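Local coordinates for protein amorpha-4,11-diene synthase (Artemisia annua, PDB 4GAX) that probably cyclises farnesyl diphosphate to sesquiterpenes such as amorpha-4,11-diene or alpha-bisabolol, here as an alpha-bisabolol synthase mutant, at residues V157-M169 / L202-W215. Numbering follows the deposited sequence.
Sequences VEGLLELYEATSM and LSTEIQRALKKPLW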
ATOM      1  N   VAL A 157      10.145 -20.862  18.294  1.00 32.87           N
ATOM      2  CA  VAL A 157       9.548 -19.559  18.031  1.00 37.08           C
ATOM      3  C   VAL A 157       9.667 -19.120  16.577  1.00 31.29           C
ATOM      4  O   VAL A 157       8.680 -18.685  15.975  1.00 26.05           O
ATOM      5  CB  VAL A 157      10.155 -18.467  18.926  1.00 44.71           C
ATOM      6  CG1 VAL A 157       9.418 -17.147  18.721  1.00 42.51           C
ATOM      7  CG2 VAL A 157      10.096 -18.891  20.382  1.00 53.24           C
ATOM      8  N   GLU A 158      10.865 -19.228  16.006  1.00 32.41           N
ATOM      9  CA  GLU A 158      11.064 -18.753  14.637  1.00 34.80           C
ATOM     10  C   GLU A 158      10.155 -19.482  13.639  1.00 34.77           C
ATOM     11  O   GLU A 158       9.633 -18.874  12.707  1.00 31.28           O
ATOM     12  CB  GLU A 158      12.528 -18.874  14.207  1.00 44.08           C
ATOM     13  CG  GLU A 158      12.863 -17.973  13.025  1.00 50.45           C
ATOM     14  CD  GLU A 158      14.198 -18.304  12.382  1.00 64.60           C
ATOM     15  OE1 GLU A 158      14.918 -19.183  12.910  1.00 66.78           O
ATOM     16  OE2 GLU A 158      14.524 -17.687  11.344  1.00 68.04           O
ATOM     17  N   GLY A 159       9.966 -20.781  13.845  1.00 28.76           N
ATOM     18  CA  GLY A 159       9.100 -21.563  12.987  1.00 30.24           C
ATOM     19  C   GLY A 159       7.648 -21.178  13.179  1.00 28.28           C
ATOM     20  O   GLY A 159       6.885 -21.132  12.210  1.00 24.58           O
ATOM     21  N   LEU A 160       7.263 -20.924  14.430  1.00 27.52           N
ATOM     22  CA  LEU A 160       5.882 -20.567  14.750  1.00 27.30           C
ATOM     23  C   LEU A 160       5.548 -19.250  14.089  1.00 28.21           C
ATOM     24  O   LEU A 160       4.474 -19.078  13.510  1.00 24.11           O
ATOM     25  CB  LEU A 160       5.691 -20.405  16.255  1.00 29.42           C
ATOM     26  CG  LEU A 160       5.139 -21.584  17.037  1.00 36.25           C
ATOM     27  CD1 LEU A 160       4.956 -21.197  18.506  1.00 37.94           C
ATOM     28  CD2 LEU A 160       3.836 -22.030  16.417  1.00 30.03           C
ATOM     29  N   LEU A 161       6.480 -18.310  14.203  1.00 23.38           N
ATOM     30  CA  LEU A 161       6.337 -17.012  13.564  1.00 24.01           C
ATOM     31  C   LEU A 161       6.263 -17.108  12.051  1.00 18.04           C
ATOM     32  O   LEU A 161       5.471 -16.396  11.432  1.00 21.26           O
ATOM     33  CB  LEU A 161       7.491 -16.089  13.964  1.00 30.40           C
ATOM     34  CG  LEU A 161       7.221 -15.071  15.061  1.00 41.47           C
ATOM     35  CD1 LEU A 161       8.504 -14.289  15.320  1.00 45.52           C
ATOM     36  CD2 LEU A 161       6.081 -14.140  14.636  1.00 29.60           C
ATOM     37  N   GLU A 162       7.092 -17.960  11.444  1.00 23.97           N
ATOM     38  CA  GLU A 162       7.046 -18.115   9.989  1.00 24.36           C
ATOM     39  C   GLU A 162       5.689 -18.652   9.548  1.00 25.67           C
ATOM     40  O   GLU A 162       5.167 -18.277   8.487  1.00 17.37           O
ATOM     41  CB  GLU A 162       8.162 -19.045   9.474  1.00 27.88           C
ATOM     42  CG  GLU A 162       9.565 -18.457   9.530  1.00 37.06           C
ATOM     43  CD  GLU A 162      10.632 -19.411   8.973  1.00 51.21           C
ATOM     44  OE1 GLU A 162      10.330 -20.614   8.774  1.00 59.65           O
ATOM     45  OE2 GLU A 162      11.771 -18.952   8.723  1.00 49.32           O
ATOM     46  N   LEU A 163       5.120 -19.542  10.353  1.00 21.47           N
ATOM     47  CA  LEU A 163       3.823 -20.127  10.019  1.00 16.60           C
ATOM     48  C   LEU A 163       2.722 -19.080  10.146  1.00 14.90           C
ATOM     49  O   LEU A 163       1.838 -18.973   9.283  1.00 18.07           O
ATOM     50  CB  LEU A 163       3.534 -21.325  10.937  1.00 24.07           C
ATOM     51  CG  LEU A 163       2.128 -21.921  10.839  1.00 21.92           C
ATOM     52  CD1 LEU A 163       1.824 -22.459   9.430  1.00 20.50           C
ATOM     53  CD2 LEU A 163       1.990 -23.038  11.883  1.00 24.95           C
ATOM     54  N   TYR A 164       2.785 -18.300  11.219  1.00 17.45           N
ATOM     55  CA  TYR A 164       1.835 -17.219  11.420  1.00 19.40           C
ATOM     56  C   TYR A 164       1.857 -16.270  10.207  1.00 18.34           C
ATOM     57  O   TYR A 164       0.811 -15.936   9.641  1.00 17.33           O
ATOM     58  CB  TYR A 164       2.145 -16.473  12.715  1.00 17.88           C
ATOM     59  CG  TYR A 164       1.406 -15.158  12.851  1.00 19.49           C
ATOM     60  CD1 TYR A 164       0.102 -15.111  13.341  1.00 19.90           C
ATOM     61  CD2 TYR A 164       2.016 -13.957  12.492  1.00 18.69           C
ATOM     62  CE1 TYR A 164      -0.585 -13.872  13.458  1.00 27.72           C
ATOM     63  CE2 TYR A 164       1.342 -12.728  12.604  1.00 18.56           C
ATOM     64  CZ  TYR A 164       0.051 -12.693  13.084  1.00 21.58           C
ATOM     65  OH  TYR A 164      -0.596 -11.470  13.188  1.00 27.52           O
ATOM     66  N   GLU A 165       3.049 -15.864   9.793  1.00 18.22           N
ATOM     67  CA  GLU A 165       3.151 -14.938   8.670  1.00 22.69           C
ATOM     68  C   GLU A 165       2.578 -15.543   7.393  1.00 16.41           C
ATOM     69  O   GLU A 165       1.926 -14.833   6.611  1.00 19.51           O
ATOM     70  CB  GLU A 165       4.596 -14.457   8.446  1.00 17.17           C
ATOM     71  CG  GLU A 165       5.225 -13.738   9.640  1.00 15.17           C
ATOM     72  CD  GLU A 165       4.595 -12.370   9.921  1.00 21.72           C
ATOM     73  OE1 GLU A 165       3.576 -12.019   9.275  1.00 28.89           O
ATOM     74  OE2 GLU A 165       5.125 -11.630  10.789  1.00 24.87           O
ATOM     75  N   ALA A 166       2.802 -16.839   7.183  1.00 12.86           N
ATOM     76  CA  ALA A 166       2.230 -17.517   6.006  1.00 18.01           C
ATOM     77  C   ALA A 166       0.690 -17.445   5.951  1.00 15.50           C
ATOM     78  O   ALA A 166       0.089 -17.349   4.855  1.00 19.53           O
ATOM     79  CB  ALA A 166       2.684 -18.962   5.958  1.00 21.43           C
ATOM     80  N   THR A 167       0.049 -17.480   7.122  1.00 16.05           N
ATOM     81  CA  THR A 167      -1.425 -17.486   7.181  1.00 19.75           C
ATOM     82  C   THR A 167      -2.002 -16.221   6.564  1.00 20.80           C
ATOM     83  O   THR A 167      -3.112 -16.232   6.051  1.00 18.46           O
ATOM     84  CB  THR A 167      -1.981 -17.629   8.625  1.00 19.00           C
ATOM     85  OG1 THR A 167      -1.683 -16.439   9.377  1.00 23.01           O
ATOM     86  CG2 THR A 167      -1.368 -18.849   9.330  1.00 18.85           C
ATOM     87  N   SER A 168      -1.247 -15.127   6.608  1.00 17.22           N
ATOM     88  CA  SER A 168      -1.719 -13.866   6.013  1.00 21.55           C
ATOM     89  C   SER A 168      -1.927 -13.920   4.507  1.00 20.21           C
ATOM     90  O   SER A 168      -2.616 -13.052   3.959  1.00 20.75           O
ATOM     91  CB  SER A 168      -0.756 -12.721   6.311  1.00 24.13           C
ATOM     92  OG  SER A 168      -0.667 -12.557   7.700  1.00 37.43           O
ATOM     93  N   MET A 169      -1.331 -14.912   3.840  1.00 19.92           N
ATOM     94  CA  MET A 169      -1.441 -15.042   2.388  1.00 17.97           C
ATOM     95  C   MET A 169      -2.579 -15.950   1.991  1.00 18.26           C
ATOM     96  O   MET A 169      -2.698 -16.306   0.818  1.00 16.43           O
ATOM     97  CB  MET A 169      -0.159 -15.638   1.775  1.00 21.07           C
ATOM     98  CG  MET A 169       1.129 -15.076   2.330  1.00 26.76           C
ATOM     99  SD  MET A 169       1.364 -13.348   1.907  1.00 28.27           S
ATOM    100  CE  MET A 169       1.575 -13.432   0.138  1.00 19.73           C
ATOM    101  N   LEU A 202      12.793 -10.032  21.410  1.00 26.09           N
ATOM    102  CA  LEU A 202      12.060 -11.088  20.726  1.00 24.35           C
ATOM    103  C   LEU A 202      10.568 -10.967  21.043  1.00 28.94           C
ATOM    104  O   LEU A 202       9.725 -11.134  20.158  1.00 23.70           O
ATOM    105  CB  LEU A 202      12.587 -12.464  21.125  1.00 24.77           C
ATOM    106  CG  LEU A 202      11.889 -13.631  20.426  1.00 32.41           C
ATOM    107  CD1 LEU A 202      12.010 -13.500  18.895  1.00 32.60           C
ATOM    108  CD2 LEU A 202      12.460 -14.956  20.903  1.00 37.73           C
ATOM    109  N   SER A 203      10.251 -10.655  22.300  1.00 29.01           N
ATOM    110  CA  SER A 203       8.865 -10.378  22.694  1.00 25.35           C
ATOM    111  C   SER A 203       8.285  -9.302  21.802  1.00 25.26           C
ATOM    112  O   SER A 203       7.185  -9.444  21.266  1.00 24.14           O
ATOM    113  CB  SER A 203       8.793  -9.926  24.159  1.00 20.77           C
ATOM    114  OG  SER A 203       9.057 -11.021  25.012  1.00 39.25           O
ATOM    115  N   THR A 204       9.057  -8.234  21.629  1.00 27.14           N
ATOM    116  CA  THR A 204       8.650  -7.113  20.797  1.00 28.11           C
ATOM    117  C   THR A 204       8.411  -7.542  19.353  1.00 26.84           C
ATOM    118  O   THR A 204       7.420  -7.149  18.740  1.00 19.37           O
ATOM    119  CB  THR A 204       9.672  -5.959  20.896  1.00 28.00           C
ATOM    120  OG1 THR A 204       9.568  -5.381  22.201  1.00 26.47           O
ATOM    121  CG2 THR A 204       9.404  -4.889  19.853  1.00 34.14           C
ATOM    122  N   GLU A 205       9.314  -8.349  18.810  1.00 22.70           N
ATOM    123  CA  GLU A 205       9.170  -8.807  17.436  1.00 26.63           C
ATOM    124  C   GLU A 205       7.938  -9.703  17.232  1.00 25.42           C
ATOM    125  O   GLU A 205       7.237  -9.582  16.215  1.00 24.71           O
ATOM    126  CB  GLU A 205      10.436  -9.520  16.970  1.00 29.91           C
ATOM    127  CG  GLU A 205      10.424  -9.903  15.500  1.00 31.49           C
ATOM    128  CD  GLU A 205      10.511  -8.696  14.568  1.00 33.59           C
ATOM    129  OE1 GLU A 205      10.738  -7.555  15.040  1.00 33.29           O
ATOM    130  OE2 GLU A 205      10.364  -8.901  13.348  1.00 25.11           O
ATOM    131  N   ILE A 206       7.669 -10.591  18.189  1.00 21.90           N
ATOM    132  CA  ILE A 206       6.428 -11.377  18.155  1.00 19.36           C
ATOM    133  C   ILE A 206       5.197 -10.455  18.261  1.00 20.72           C
ATOM    134  O   ILE A 206       4.239 -10.586  17.514  1.00 23.50           O
ATOM    135  CB  ILE A 206       6.384 -12.373  19.313  1.00 22.17           C
ATOM    136  CG1 ILE A 206       7.542 -13.367  19.184  1.00 21.91           C
ATOM    137  CG2 ILE A 206       5.037 -13.107  19.353  1.00 18.46           C
ATOM    138  CD1 ILE A 206       7.745 -14.226  20.436  1.00 20.28           C
ATOM    139  N   GLN A 207       5.219  -9.517  19.194  1.00 18.70           N
ATOM    140  CA  GLN A 207       4.039  -8.684  19.407  1.00 18.50           C
ATOM    141  C   GLN A 207       3.772  -7.741  18.233  1.00 19.61           C
ATOM    142  O   GLN A 207       2.616  -7.465  17.917  1.00 21.45           O
ATOM    143  CB  GLN A 207       4.124  -7.936  20.738  1.00 21.28           C
ATOM    144  CG  GLN A 207       3.039  -8.350  21.755  1.00 44.91           C
ATOM    145  CD  GLN A 207       1.609  -8.449  21.158  1.00 64.97           C
ATOM    146  OE1 GLN A 207       1.184  -7.618  20.334  1.00 57.60           O
ATOM    147  NE2 GLN A 207       0.861  -9.472  21.592  1.00 52.09           N
ATOM    148  N   ARG A 208       4.814  -7.284  17.541  1.00 23.62           N
ATOM    149  CA  ARG A 208       4.548  -6.457  16.355  1.00 24.27           C
ATOM    150  C   ARG A 208       3.865  -7.292  15.273  1.00 26.96           C
ATOM    151  O   ARG A 208       2.905  -6.837  14.657  1.00 24.78           O
ATOM    152  CB  ARG A 208       5.793  -5.721  15.815  1.00 36.47           C
ATOM    153  CG  ARG A 208       6.988  -6.584  15.444  1.00 38.20           C
ATOM    154  CD  ARG A 208       8.161  -5.721  14.915  1.00 38.08           C
ATOM    155  NE  ARG A 208       7.827  -5.092  13.653  1.00 46.41           N
ATOM    156  CZ  ARG A 208       8.249  -5.498  12.457  1.00 35.19           C
ATOM    157  NH1 ARG A 208       9.077  -6.530  12.321  1.00 34.32           N
ATOM    158  NH2 ARG A 208       7.843  -4.852  11.381  1.00 32.85           N
ATOM    159  N   ALA A 209       4.337  -8.522  15.073  1.00 22.06           N
ATOM    160  CA  ALA A 209       3.724  -9.425  14.106  1.00 23.92           C
ATOM    161  C   ALA A 209       2.254  -9.696  14.441  1.00 22.88           C
ATOM    162  O   ALA A 209       1.386  -9.685  13.556  1.00 19.25           O
ATOM    163  CB  ALA A 209       4.510 -10.733  14.029  1.00 21.85           C
ATOM    164  N   LEU A 210       1.978  -9.952  15.718  1.00 15.03           N
ATOM    165  CA  LEU A 210       0.604 -10.188  16.163  1.00 19.53           C
ATOM    166  C   LEU A 210      -0.300  -8.962  15.962  1.00 28.77           C
ATOM    167  O   LEU A 210      -1.493  -9.097  15.657  1.00 23.52           O
ATOM    168  CB  LEU A 210       0.594 -10.620  17.635  1.00 23.04           C
ATOM    169  CG  LEU A 210       1.237 -11.981  17.933  1.00 23.05           C
ATOM    170  CD1 LEU A 210       1.197 -12.288  19.429  1.00 21.90           C
ATOM    171  CD2 LEU A 210       0.558 -13.090  17.138  1.00 26.02           C
ATOM    172  N   LYS A 211       0.262  -7.767  16.144  1.00 23.76           N
ATOM    173  CA  LYS A 211      -0.482  -6.525  15.911  1.00 23.61           C
ATOM    174  C   LYS A 211      -0.828  -6.349  14.424  1.00 22.43           C
ATOM    175  O   LYS A 211      -1.937  -5.929  14.086  1.00 27.37           O
ATOM    176  CB  LYS A 211       0.316  -5.318  16.418  1.00 25.89           C
ATOM    177  CG  LYS A 211      -0.501  -4.045  16.634  1.00 39.97           C
ATOM    178  CD  LYS A 211      -0.049  -3.286  17.898  1.00 53.66           C
ATOM    179  CE  LYS A 211      -0.449  -4.020  19.189  1.00 63.56           C
ATOM    180  NZ  LYS A 211       0.702  -4.649  19.926  1.00 57.51           N
ATOM    181  N   LYS A 212       0.112  -6.666  13.539  1.00 20.78           N
ATOM    182  CA  LYS A 212      -0.146  -6.597  12.099  1.00 17.98           C
ATOM    183  C   LYS A 212       0.815  -7.525  11.381  1.00 19.33           C
ATOM    184  O   LYS A 212       2.046  -7.414  11.528  1.00 20.80           O
ATOM    185  CB  LYS A 212       0.028  -5.161  11.568  1.00 21.66           C
ATOM    186  CG  LYS A 212      -0.203  -5.051  10.050  1.00 24.56           C
ATOM    187  CD  LYS A 212       0.001  -3.617   9.533  1.00 24.36           C
ATOM    188  CE  LYS A 212      -1.090  -2.672  10.007  1.00 26.80           C
ATOM    189  NZ  LYS A 212      -1.136  -1.437   9.143  1.00 31.00           N
ATOM    190  N   PRO A 213       0.270  -8.474  10.611  1.00 20.20           N
ATOM    191  CA  PRO A 213       1.202  -9.392   9.963  1.00 20.23           C
ATOM    192  C   PRO A 213       2.005  -8.711   8.854  1.00 21.66           C
ATOM    193  O   PRO A 213       1.586  -7.671   8.318  1.00 24.02           O
ATOM    194  CB  PRO A 213       0.290 -10.469   9.402  1.00 24.77           C
ATOM    195  CG  PRO A 213      -1.051  -9.816   9.257  1.00 26.00           C
ATOM    196  CD  PRO A 213      -1.144  -8.814  10.352  1.00 22.78           C
ATOM    197  N   LEU A 214       3.152  -9.310   8.538  1.00 18.06           N
ATOM    198  CA  LEU A 214       4.105  -8.785   7.579  1.00 25.15           C
ATOM    199  C   LEU A 214       3.478  -8.419   6.224  1.00 24.45           C
ATOM    200  O   LEU A 214       3.759  -7.350   5.644  1.00 20.89           O
ATOM    201  CB  LEU A 214       5.199  -9.842   7.380  1.00 23.71           C
ATOM    202  CG  LEU A 214       6.306  -9.562   6.381  1.00 25.65           C
ATOM    203  CD1 LEU A 214       7.034  -8.291   6.786  1.00 22.67           C
ATOM    204  CD2 LEU A 214       7.277 -10.751   6.349  1.00 27.15           C
ATOM    205  N   TRP A 215       2.622  -9.301   5.731  1.00 19.64           N
ATOM    206  CA  TRP A 215       1.985  -9.118   4.421  1.00 21.41           C
ATOM    207  C   TRP A 215       1.146  -7.848   4.366  1.00 18.44           C
ATOM    208  O   TRP A 215       1.085  -7.178   3.331  1.00 19.73           O
ATOM    209  CB  TRP A 215       1.128 -10.340   4.101  1.00 16.99           C
ATOM    210  CG  TRP A 215       0.325 -10.287   2.803  1.00 18.20           C
ATOM    211  CD1 TRP A 215      -1.009 -10.557   2.672  1.00 19.64           C
ATOM    212  CD2 TRP A 215       0.799  -9.970   1.477  1.00 20.85           C
ATOM    213  NE1 TRP A 215      -1.398 -10.425   1.355  1.00 20.97           N
ATOM    214  CE2 TRP A 215      -0.310 -10.065   0.603  1.00 17.27           C
ATOM    215  CE3 TRP A 215       2.042  -9.599   0.949  1.00 19.86           C
ATOM    216  CZ2 TRP A 215      -0.213  -9.810  -0.773  1.00 19.12           C
ATOM    217  CZ3 TRP A 215       2.139  -9.349  -0.420  1.00 20.85           C
ATOM    218  CH2 TRP A 215       1.018  -9.462  -1.267  1.00 19.18           C
TER
HETATM  219  O   HOH W   1       2.423 -12.017   6.874  1.00 23.73           O
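Y164 reaches across to A209 and L210, and M169 lies on W215, where helix 157-167 packs against the 202-215 segment in the all-helical N-terminal domain of a plant terpene synthase, built of alpha-hairpins. The two helix segments run nearly parallel, 15° apart, with axes 10.9 Å from each other. Tyrosine suits its buried place because it joins an apolar ring to a polar tip: with CG anti to the backbone N (chi1 167°), the ring extends until OH donates to A209 O at 2.7 Å, near the end of helix 202-211. L210 CD2 lies over one ring face in a CH-pi contact. The two methyls of L161 spread over the facing helix, CD1 against I206 CG1 and CD2 against A209 CB at 3.8 Å; the small alanine lets the tyrosine ring and the leucine approach together.

Farther along both segments, M169 and W215 form a Met-aromatic contact. Methionine suits the flat indole because its unbranched chain, bent twice, lays SD 3.5 Å from the centroid of the five-membered ring and CE over the six-membered ring, 3.8 Å from its centroid. W215 NE1 is hydrogen-bonded to N508 OD1, and H530 meets the indole edge-to-face. Between the tyrosine and the indole, buried E165 supplies a carboxylate to backbone N-H groups: OE1 accepts from L214 N at 2.8 Å and from a water at 2.7 Å that in turn accepts from W215 N.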